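Local coordinates for protein inositol-1,4,5-trisphosphate 5-phosphatase 1 (Schizosaccharomyces pombe, PDB 1I9Y) that removes the 5-phosphate from phosphatidylinositol 4,5-bisphosphate and soluble inositol phosphates through its magnesium-dependent catalytic domain, helping control phosphoinositide levels in membrane trafficking, at residues E176-Y181 and F208-S213; I255-T260 and P279-R284. All blocks are in the same frame, centred on the assembly; numbering follows the deposited sequence.

Contact 1 of 2, residues E176-Y181 and F208-S213; sequences ERDHDY and FNYRIS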
loop_
_atom_site.group_PDB
_atom_site.type_symbol
_atom_site.label_atom_id
_atom_site.label_comp_id
_atom_site.label_asym_id
_atom_site.label_seq_id
_atom_site.Cartn_x
_atom_site.Cartn_y
_atom_site.Cartn_z
ATOM N N GLU A 176 -8.313 10.258 -17.419
ATOM C CA GLU A 176 -8.321 8.835 -17.604
ATOM C C GLU A 176 -7.798 8.166 -16.339
ATOM O O GLU A 176 -8.275 7.121 -15.929
ATOM C CB GLU A 176 -7.478 8.472 -18.824
ATOM C CG GLU A 176 -7.289 6.974 -18.911
ATOM C CD GLU A 176 -6.774 6.479 -20.283
ATOM O OE1 GLU A 176 -6.100 7.268 -21.027
ATOM O OE2 GLU A 176 -7.058 5.275 -20.563
ATOM N N ARG A 177 -6.784 8.762 -15.736
ATOM C CA ARG A 177 -6.215 8.253 -14.493
ATOM C C ARG A 177 -7.288 8.241 -13.409
ATOM O O ARG A 177 -7.418 7.309 -12.615
ATOM C CB ARG A 177 -5.081 9.177 -14.038
ATOM C CG ARG A 177 -3.773 8.517 -13.917
ATOM C CD ARG A 177 -2.656 9.016 -14.809
ATOM N NE ARG A 177 -2.424 10.454 -14.978
ATOM C CZ ARG A 177 -1.817 10.895 -16.086
ATOM N NH1 ARG A 177 -1.577 12.192 -16.313
ATOM N NH2 ARG A 177 -1.428 9.981 -16.987
ATOM N N ASP A 178 -8.065 9.311 -13.370
ATOM C CA ASP A 178 -9.088 9.388 -12.333
ATOM C C ASP A 178 -10.154 8.306 -12.568
ATOM O O ASP A 178 -10.698 7.733 -11.648
ATOM C CB ASP A 178 -9.750 10.743 -12.369
ATOM C CG ASP A 178 -8.860 11.845 -11.813
ATOM O OD1 ASP A 178 -9.384 12.984 -11.884
ATOM O OD2 ASP A 178 -7.692 11.612 -11.304
ATOM N N HIS A 179 -10.439 8.061 -13.828
ATOM C CA HIS A 179 -11.417 7.049 -14.176
ATOM C C HIS A 179 -10.846 5.684 -13.732
ATOM O O HIS A 179 -11.557 4.836 -13.214
ATOM C CB HIS A 179 -11.641 7.084 -15.687
ATOM C CG HIS A 179 -12.398 5.903 -16.193
ATOM N ND1 HIS A 179 -11.850 4.987 -17.071
ATOM C CD2 HIS A 179 -13.651 5.479 -15.929
ATOM C CE1 HIS A 179 -12.748 4.051 -17.332
ATOM N NE2 HIS A 179 -13.848 4.325 -16.651
ATOM N N ASP A 180 -9.538 5.501 -13.926
ATOM C CA ASP A 180 -8.873 4.274 -13.553
ATOM C C ASP A 180 -9.035 4.036 -12.068
ATOM O O ASP A 180 -9.299 2.896 -11.618
ATOM C CB ASP A 180 -7.378 4.368 -13.917
ATOM C CG ASP A 180 -7.117 4.108 -15.387
ATOM O OD1 ASP A 180 -8.056 3.748 -16.119
ATOM O OD2 ASP A 180 -5.967 4.269 -15.827
ATOM N N TYR A 181 -8.838 5.093 -11.285
ATOM C CA TYR A 181 -9.025 4.988 -9.858
ATOM C C TYR A 181 -10.425 4.443 -9.627
ATOM O O TYR A 181 -10.624 3.463 -8.957
ATOM C CB TYR A 181 -8.914 6.382 -9.179
ATOM C CG TYR A 181 -9.481 6.339 -7.784
ATOM C CD1 TYR A 181 -8.777 5.757 -6.753
ATOM C CD2 TYR A 181 -10.824 6.709 -7.548
ATOM C CE1 TYR A 181 -9.386 5.513 -5.516
ATOM C CE2 TYR A 181 -11.445 6.463 -6.308
ATOM C CZ TYR A 181 -10.714 5.860 -5.305
ATOM O OH TYR A 181 -11.296 5.587 -4.095
ATOM N N PHE A 208 1.023 5.523 -10.500
ATOM C CA PHE A 208 -0.289 6.108 -10.789
ATOM C C PHE A 208 -0.203 6.983 -12.000
ATOM O O PHE A 208 -1.203 7.404 -12.522
ATOM C CB PHE A 208 -0.842 6.878 -9.585
ATOM C CG PHE A 208 -1.074 6.039 -8.365
ATOM C CD1 PHE A 208 -1.213 4.648 -8.446
ATOM C CD2 PHE A 208 -1.249 6.656 -7.124
ATOM C CE1 PHE A 208 -1.524 3.916 -7.329
ATOM C CE2 PHE A 208 -1.559 5.936 -6.008
ATOM C CZ PHE A 208 -1.703 4.529 -6.105
ATOM N N ASN A 209 1.030 7.258 -12.423
ATOM C CA ASN A 209 1.297 8.017 -13.611
ATOM C C ASN A 209 0.878 9.472 -13.639
ATOM O O ASN A 209 0.952 10.082 -14.684
ATOM C CB ASN A 209 0.698 7.314 -14.823
ATOM C CG ASN A 209 1.752 6.728 -15.767
ATOM O OD1 ASN A 209 2.782 7.328 -16.033
ATOM N ND2 ASN A 209 1.458 5.525 -16.291
ATOM N N TYR A 210 0.422 10.019 -12.524
ATOM C CA TYR A 210 0.055 11.434 -12.498
ATOM C C TYR A 210 1.305 12.264 -12.670
ATOM O O TYR A 210 2.392 11.880 -12.180
ATOM C CB TYR A 210 -0.584 11.803 -11.191
ATOM C CG TYR A 210 -2.005 11.291 -11.102
ATOM C CD1 TYR A 210 -2.261 10.037 -10.591
ATOM C CD2 TYR A 210 -3.068 12.072 -11.529
ATOM C CE1 TYR A 210 -3.553 9.547 -10.486
ATOM C CE2 TYR A 210 -4.391 11.596 -11.454
ATOM C CZ TYR A 210 -4.619 10.327 -10.928
ATOM O OH TYR A 210 -5.889 9.814 -10.876
ATOM N N ARG A 211 1.155 13.401 -13.342
ATOM C CA ARG A 211 2.327 14.228 -13.685
ATOM C C ARG A 211 2.368 15.623 -13.061
ATOM O O ARG A 211 1.441 16.065 -12.291
ATOM C CB ARG A 211 2.414 14.371 -15.214
ATOM C CG ARG A 211 2.226 13.001 -15.979
ATOM C CD ARG A 211 3.390 12.051 -15.629
ATOM N NE ARG A 211 3.183 10.752 -16.248
ATOM C CZ ARG A 211 3.589 10.449 -17.489
ATOM N NH1 ARG A 211 4.254 11.356 -18.222
ATOM N NH2 ARG A 211 3.240 9.268 -18.008
ATOM N N ILE A 212 3.494 16.290 -13.353
ATOM C CA ILE A 212 3.702 17.656 -12.917
ATOM C C ILE A 212 3.306 18.484 -14.135
ATOM O O ILE A 212 3.924 18.396 -15.199
ATOM C CB ILE A 212 5.144 17.906 -12.564
ATOM C CG1 ILE A 212 5.491 17.092 -11.304
ATOM C CG2 ILE A 212 5.382 19.465 -12.395
ATOM C CD1 ILE A 212 6.921 17.279 -10.851
ATOM N N SER A 213 2.294 19.332 -13.984
ATOM C CA SER A 213 1.813 20.083 -15.124
ATOM C C SER A 213 2.644 21.294 -15.556
ATOM O O SER A 213 2.095 22.404 -15.710
ATOM C CB SER A 213 0.349 20.531 -14.878
ATOM O OG SER A 213 -0.435 19.379 -14.520
#
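R177, on helix 174-187, and Y210, in the loop that follows strand 201-205, are where the two backbones come nearest, their CA atoms 7.3 Å apart. Here a helix flank meets an irregular loop, and no backbone hydrogen bond joins them; side chains span the interval. R177 and Y210 point past one another, antiparallel. The CG of R177 sits 3.7 Å from the centroid of the Y210 ring in a CH-pi contact over the face. Bends at chi2 (118°) and chi3 (45°) carry the arginine across the loop, so that N209 O lies over the centre of its guanidinium face, 3.2 Å from R177 CZ. There the angles to NE and NH2 are poor for a hydrogen bond; NH1 bonds instead to Q236 OE1, and NH2 to the carbonyls of A168 and G170. The same N209 O receives R211 NE at 2.8 Å, and R211 NH2 reaches N209 OD1, also at 2.8 Å. R211 thereby holds N209 with one nitrogen to each oxygen, both approaching from above the carbonyl planes, which should restrict rotation of the amide. At the edge of the Y210 ring, OH donates to D178 OD2, 2.6 Å away, which accepts through its anti lone pair. The example illustrates how a buried polar cluster can anchor a loop to a helix: one carbonyl serves two arginines, by its position over one guanidinium and by a bond to the other. F208 to R211 belong to the GDFNYR signature of inositol polyphosphate 5-phosphatases. Around them, N209 ND2 bonds to L167 O just beyond strand 158-166, F208 stacks on F247, and Y210 packs against Q236 and L237 of helix 236-242.

Contact 2 of 2, residues I255-T260 and P279-R284; sequences ITFPPT and PAWTDR
W281 and P259 mark the closest backbone approach, CA to CA 4.4 Å, and the tryptophan organises the apolar part of the contact. With CG anti to the carbonyl carbon (chi1 -75°), its indole is sandwiched: I255 covers one face, its CG2 lying toward the rim, while P259 covers the opposite face, with CA 3.7 Å from the centroid of the five-membered ring. F257 adds an offset edge-to-face pair in which the indole presents its edge to the phenyl face, the centroids of the F257 ring and the W281 five-membered ring 5.4 Å apart and the planes at 87°. P259 CB touches P279 CB at 3.9 Å.

Hydrogen bonding is spare but directed. W281 NE1 gives its proton to F257 O at 2.7 Å and 162°, nearly straight and close to the indole plane. T260 OG1 also appears to donate to D283 OD2, which T282 OG1 approaches too, although both contacts are doubtful, since that oxygen is placed with less confidence.

Charge enters through R284. Its NH2 holds W281 O, 2.9 Å away, on a lone pair in the carbonyl plane, while NE and NH1 form salt bridges with E252 and D235. I255 CD1 rests over the guanidinium face, 3.6 Å from R284 NE.

A leucine in place of W281 would probably leave F257 O without this donor and open a gap between I255 and P259. The chemistry thus implies a tryptophan fixed both by its faces and by its single N-H, securing the PAWTDR signature of the 5-phosphatase family to the preceding loop.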
loop_
_atom_site.group_PDB
_atom_site.type_symbol
_atom_site.label_atom_id
_atom_site.label_comp_id
_atom_site.label_asym_id
_atom_site.label_seq_id
_atom_site.Cartn_x
_atom_site.Cartn_y
_atom_site.Cartn_z
ATOM N N ILE A 255 6.028 14.781 0.273
ATOM C CA ILE A 255 7.067 14.306 -0.599
ATOM C C ILE A 255 8.300 15.172 -0.488
ATOM O O ILE A 255 8.276 16.370 -0.805
ATOM C CB ILE A 255 6.619 14.304 -2.069
ATOM C CG1 ILE A 255 5.518 13.263 -2.272
ATOM C CG2 ILE A 255 7.806 14.040 -2.969
ATOM C CD1 ILE A 255 4.872 13.282 -3.664
ATOM N N THR A 256 9.394 14.564 -0.057
ATOM C CA THR A 256 10.615 15.334 0.068
ATOM C C THR A 256 11.701 14.787 -0.874
ATOM O O THR A 256 12.848 15.192 -0.807
ATOM C CB THR A 256 11.128 15.283 1.486
ATOM O OG1 THR A 256 11.375 13.909 1.807
ATOM C CG2 THR A 256 10.069 15.854 2.494
ATOM N N PHE A 257 11.342 13.855 -1.737
ATOM C CA PHE A 257 12.321 13.336 -2.698
ATOM C C PHE A 257 11.975 13.859 -4.083
ATOM O O PHE A 257 10.834 14.167 -4.366
ATOM C CB PHE A 257 12.290 11.805 -2.676
ATOM C CG PHE A 257 10.905 11.229 -2.797
ATOM C CD1 PHE A 257 10.376 10.914 -4.035
ATOM C CD2 PHE A 257 10.137 10.999 -1.655
ATOM C CE1 PHE A 257 9.054 10.338 -4.178
ATOM C CE2 PHE A 257 8.819 10.423 -1.756
ATOM C CZ PHE A 257 8.289 10.098 -3.042
ATOM N N PRO A 258 12.963 13.914 -4.988
ATOM C CA PRO A 258 12.709 14.401 -6.336
ATOM C C PRO A 258 11.816 13.462 -7.176
ATOM O O PRO A 258 11.609 12.300 -6.818
ATOM C CB PRO A 258 14.113 14.531 -6.940
ATOM C CG PRO A 258 15.126 14.303 -5.687
ATOM C CD PRO A 258 14.339 13.413 -4.813
ATOM N N PRO A 259 11.256 13.981 -8.281
ATOM C CA PRO A 259 10.392 13.255 -9.215
ATOM C C PRO A 259 11.148 11.960 -9.538
ATOM O O PRO A 259 12.355 11.980 -9.831
ATOM C CB PRO A 259 10.300 14.207 -10.403
ATOM C CG PRO A 259 10.210 15.580 -9.684
ATOM C CD PRO A 259 11.298 15.432 -8.612
ATOM N N THR A 260 10.442 10.834 -9.437
ATOM C CA THR A 260 11.068 9.547 -9.572
ATOM C C THR A 260 11.046 9.095 -10.998
ATOM O O THR A 260 11.494 8.007 -11.293
ATOM C CB THR A 260 10.266 8.529 -8.759
ATOM O OG1 THR A 260 8.891 8.591 -9.202
ATOM C CG2 THR A 260 10.360 8.831 -7.260
ATOM N N PRO A 279 9.705 15.478 -16.058
ATOM C CA PRO A 279 9.812 14.713 -14.815
ATOM C C PRO A 279 8.473 14.752 -14.090
ATOM O O PRO A 279 7.699 15.708 -14.266
ATOM C CB PRO A 279 10.896 15.450 -14.023
ATOM C CG PRO A 279 11.837 15.879 -15.134
ATOM C CD PRO A 279 10.840 16.411 -16.210
ATOM N N ALA A 280 8.235 13.739 -13.256
ATOM C CA ALA A 280 6.996 13.615 -12.518
ATOM C C ALA A 280 7.115 12.673 -11.323
ATOM O O ALA A 280 7.985 11.779 -11.326
ATOM C CB ALA A 280 5.886 13.050 -13.491
ATOM N N TRP A 281 6.244 12.879 -10.322
ATOM C CA TRP A 281 6.146 11.951 -9.218
ATOM C C TRP A 281 5.065 10.912 -9.613
ATOM O O TRP A 281 3.940 10.875 -9.085
ATOM C CB TRP A 281 5.755 12.622 -7.903
ATOM C CG TRP A 281 6.886 13.406 -7.290
ATOM C CD1 TRP A 281 8.020 12.935 -6.672
ATOM C CD2 TRP A 281 6.899 14.808 -7.149
ATOM N NE1 TRP A 281 8.749 14.016 -6.118
ATOM C CE2 TRP A 281 8.070 15.159 -6.408
ATOM C CE3 TRP A 281 6.027 15.821 -7.580
ATOM C CZ2 TRP A 281 8.363 16.487 -6.090
ATOM C CZ3 TRP A 281 6.336 17.140 -7.255
ATOM C CH2 TRP A 281 7.490 17.451 -6.521
ATOM N N THR A 282 5.426 10.042 -10.542
ATOM C CA THR A 282 4.496 8.996 -11.029
ATOM C C THR A 282 4.267 7.925 -9.987
ATOM O O THR A 282 3.210 7.318 -9.932
ATOM C CB THR A 282 5.121 8.282 -12.244
ATOM O OG1 THR A 282 6.486 8.004 -11.913
ATOM C CG2 THR A 282 5.134 9.171 -13.459
ATOM N N ASP A 283 5.291 7.683 -9.172
ATOM C CA ASP A 283 5.255 6.627 -8.167
ATOM C C ASP A 283 4.821 7.098 -6.774
ATOM O O ASP A 283 5.437 7.975 -6.178
ATOM C CB ASP A 283 6.650 6.021 -8.111
ATOM C CG ASP A 283 7.092 5.636 -9.496
ATOM O OD1 ASP A 283 6.531 4.633 -9.957
ATOM O OD2 ASP A 283 7.878 6.369 -10.167
ATOM N N ARG A 284 3.782 6.476 -6.260
ATOM C CA ARG A 284 3.253 6.902 -4.987
ATOM C C ARG A 284 2.661 5.898 -4.058
ATOM O O ARG A 284 2.240 4.796 -4.467
ATOM C CB ARG A 284 2.274 8.016 -5.280
ATOM C CG ARG A 284 3.248 9.200 -5.268
ATOM C CD ARG A 284 3.043 10.187 -6.194
ATOM N NE ARG A 284 2.453 11.253 -5.424
ATOM C CZ ARG A 284 2.007 12.336 -6.016
ATOM N NH1 ARG A 284 1.452 13.293 -5.292
ATOM N NH2 ARG A 284 2.156 12.410 -7.328
#

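In the fold
Contact 1 and contact 2 follow one another along the chain, yet their centres lie only 14 Å apart and their second segments pack directly. R211 CD meets A280 CB at 3.4 Å, and I212 CD1 reaches W281 CZ3 at 3.6 Å. Strand pairing also joins the two regions: R284, in strand 283-288, is backbone hydrogen-bonded to G206, just past the end of that strand's antiparallel neighbour 201-205. Both 208-213 and 279-284 carry family signatures that, as in related 5-phosphatases of the DNase I-like fold, are associated with the catalytic site. T282 touches D207 and D283 touches H306, residues of the family motifs GDFNYR and SDHRP, which probably line the active site as in relatives.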